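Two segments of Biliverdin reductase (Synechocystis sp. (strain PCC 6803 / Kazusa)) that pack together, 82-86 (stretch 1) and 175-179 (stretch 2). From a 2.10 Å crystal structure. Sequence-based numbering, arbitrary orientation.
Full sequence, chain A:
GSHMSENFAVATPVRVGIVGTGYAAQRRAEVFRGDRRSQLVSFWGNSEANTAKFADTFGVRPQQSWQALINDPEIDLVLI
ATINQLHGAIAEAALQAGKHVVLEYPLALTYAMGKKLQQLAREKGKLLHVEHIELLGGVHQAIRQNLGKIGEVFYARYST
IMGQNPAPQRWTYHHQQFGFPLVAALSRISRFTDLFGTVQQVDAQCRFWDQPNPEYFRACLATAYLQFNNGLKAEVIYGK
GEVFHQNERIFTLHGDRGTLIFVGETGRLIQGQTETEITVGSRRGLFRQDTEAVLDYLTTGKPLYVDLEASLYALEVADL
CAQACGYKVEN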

# COMPACT_ATOMS: atom_id res chain seq x y z
N THR A 82 2.84 6.72 6.22
CA THR A 82 2.27 8.00 6.60
C THR A 82 1.54 8.62 5.41
O THR A 82 0.98 7.90 4.58
N ILE A 83 1.52 9.95 5.36
CA ILE A 83 0.86 10.68 4.28
C ILE A 83 1.45 10.27 2.93
O ILE A 83 2.67 10.23 2.76
N ASN A 84 0.58 10.03 1.96
CA ASN A 84 0.98 9.47 0.67
C ASN A 84 2.12 10.26 0.03
O ASN A 84 3.12 9.69 -0.40
N GLN A 85 1.97 11.59 -0.03
CA GLN A 85 2.93 12.41 -0.76
C GLN A 85 4.33 12.33 -0.18
O GLN A 85 5.32 12.50 -0.90
N LEU A 86 4.45 12.04 1.12
CA LEU A 86 5.73 12.13 1.82
C LEU A 86 6.64 10.92 1.61
O LEU A 86 7.83 11.02 1.90
N HIS A 175 -5.73 17.36 -2.39
CA HIS A 175 -5.28 16.99 -3.73
C HIS A 175 -3.81 16.57 -3.74
O HIS A 175 -3.46 15.49 -4.24
N GLN A 176 -2.93 17.41 -3.20
CA GLN A 176 -1.50 17.15 -3.31
C GLN A 176 -1.03 16.08 -2.33
O GLN A 176 -0.22 15.22 -2.70
N GLN A 177 -1.52 16.10 -1.09
CA GLN A 177 -1.06 15.13 -0.10
C GLN A 177 -1.56 13.73 -0.41
O GLN A 177 -0.82 12.75 -0.25
N PHE A 178 -2.82 13.61 -0.85
CA PHE A 178 -3.36 12.29 -1.16
C PHE A 178 -2.84 11.77 -2.50
O PHE A 178 -2.60 10.57 -2.65
N GLY A 179 -2.65 12.67 -3.46
CA GLY A 179 -2.11 12.29 -4.75
C GLY A 179 -3.13 11.60 -5.64
O GLY A 179 -4.34 11.63 -5.40

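The contact joins the segment 82-86 to residues 175-179, where a helix ends at Phe178 and Gly179 follows, and buries 313 Å² in total. Its polar contacts lie where carbonyl groups near the helix end are met by donors from the segment 82-86. Asn84 points toward the helix with chi1 m (-75°) and chi2 -14°, a conformation that carries Asn84 ND2 to 3.0 Å from Phe178 O in a nearly linear hydrogen bond (166°). Asn84 ND2 also comes within 3.3 Å of Phe178 CD1, approaching the ring obliquely, while Asn84 CB rests 3.4 Å from Gln177 O. That carbonyl also accepts a weak hydrogen bond from the backbone of the segment 82-86, with Gln85 N 3.0 Å from Gln177 O but an angle of only 134°.

Gln85 also points toward the helix, and its chi1 and chi2 are both t (-174° and 180°). The extended chain reaches along the helix, so that Gln85 CD lies 3.3 Å from Gln176 O, Gln85 NE2 lies 4.0 Å from Gln176 CB, and Gln85 OE1 is 3.9 Å from Gln177 CG. The Gln85 side chain makes no hydrogen bond across the interface.

Gln177 has the largest covered area, 81 Å², although its CA-to-CB bond points away overall. With chi1 m, chi2 t and chi3 -72°, its chain places Gln177 NE2 3.7 Å from Ile83 CD1, a contact between an amide and a methyl group. Ile83, buried and pointing toward the helix, adopts m,t (-65°, 168°), which extends CD1 to this amide. Phe178 takes chi1 t with its CB directed away, yet its ring atom CD1 still reaches Asn84 ND2. Gly179, with positive phi (77°), leaves the helical conformation directly after Phe178; Thr82, Leu86 and His175 make no contact across the interface.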

# COMPACT_ATOMS: atom_id res chain seq x y z
CB THR A 82 3.39 8.92 7.16
OG1 THR A 82 2.85 10.18 7.58
CG2 THR A 82 4.49 9.16 6.12
CB ILE A 83 1.02 12.19 4.52
CG1 ILE A 83 0.26 12.61 5.79
CG2 ILE A 83 0.57 12.98 3.32
CD1 ILE A 83 0.58 14.03 6.28
CB ASN A 84 -0.22 9.43 -0.28
CG ASN A 84 -1.19 8.31 0.04
OD1 ASN A 84 -0.87 7.41 0.81
ND2 ASN A 84 -2.37 8.37 -0.56
CB GLN A 85 2.45 13.87 -0.78
CG GLN A 85 3.29 14.80 -1.64
CD GLN A 85 2.77 16.23 -1.63
OE1 GLN A 85 2.25 16.71 -0.62
NE2 GLN A 85 2.91 16.92 -2.76
CB LEU A 86 5.49 12.31 3.32
CG LEU A 86 4.84 13.61 3.78
CD1 LEU A 86 4.66 13.60 5.29
CD2 LEU A 86 5.69 14.79 3.35
CB HIS A 175 -5.50 18.14 -4.71
CG HIS A 175 -6.90 18.25 -5.23
ND1 HIS A 175 -7.41 17.37 -6.17
CD2 HIS A 175 -7.88 19.14 -4.97
CE1 HIS A 175 -8.65 17.71 -6.45
NE2 HIS A 175 -8.96 18.78 -5.74
CB GLN A 176 -0.72 18.45 -3.09
CG GLN A 176 -0.86 19.44 -4.24
CD GLN A 176 -0.10 20.73 -3.99
OE1 GLN A 176 0.73 20.80 -3.08
NE2 GLN A 176 -0.37 21.74 -4.80
CB GLN A 177 -1.50 15.56 1.30
CG GLN A 177 -0.75 16.76 1.85
CD GLN A 177 -1.23 17.17 3.23
OE1 GLN A 177 -2.33 17.71 3.38
NE2 GLN A 177 -0.41 16.91 4.25
CB PHE A 178 -4.88 12.33 -1.14
CG PHE A 178 -5.53 11.01 -1.44
CD1 PHE A 178 -5.33 9.92 -0.60
CD2 PHE A 178 -6.33 10.85 -2.55
CE1 PHE A 178 -5.92 8.70 -0.87
CE2 PHE A 178 -6.92 9.63 -2.83
CZ PHE A 178 -6.72 8.55 -1.98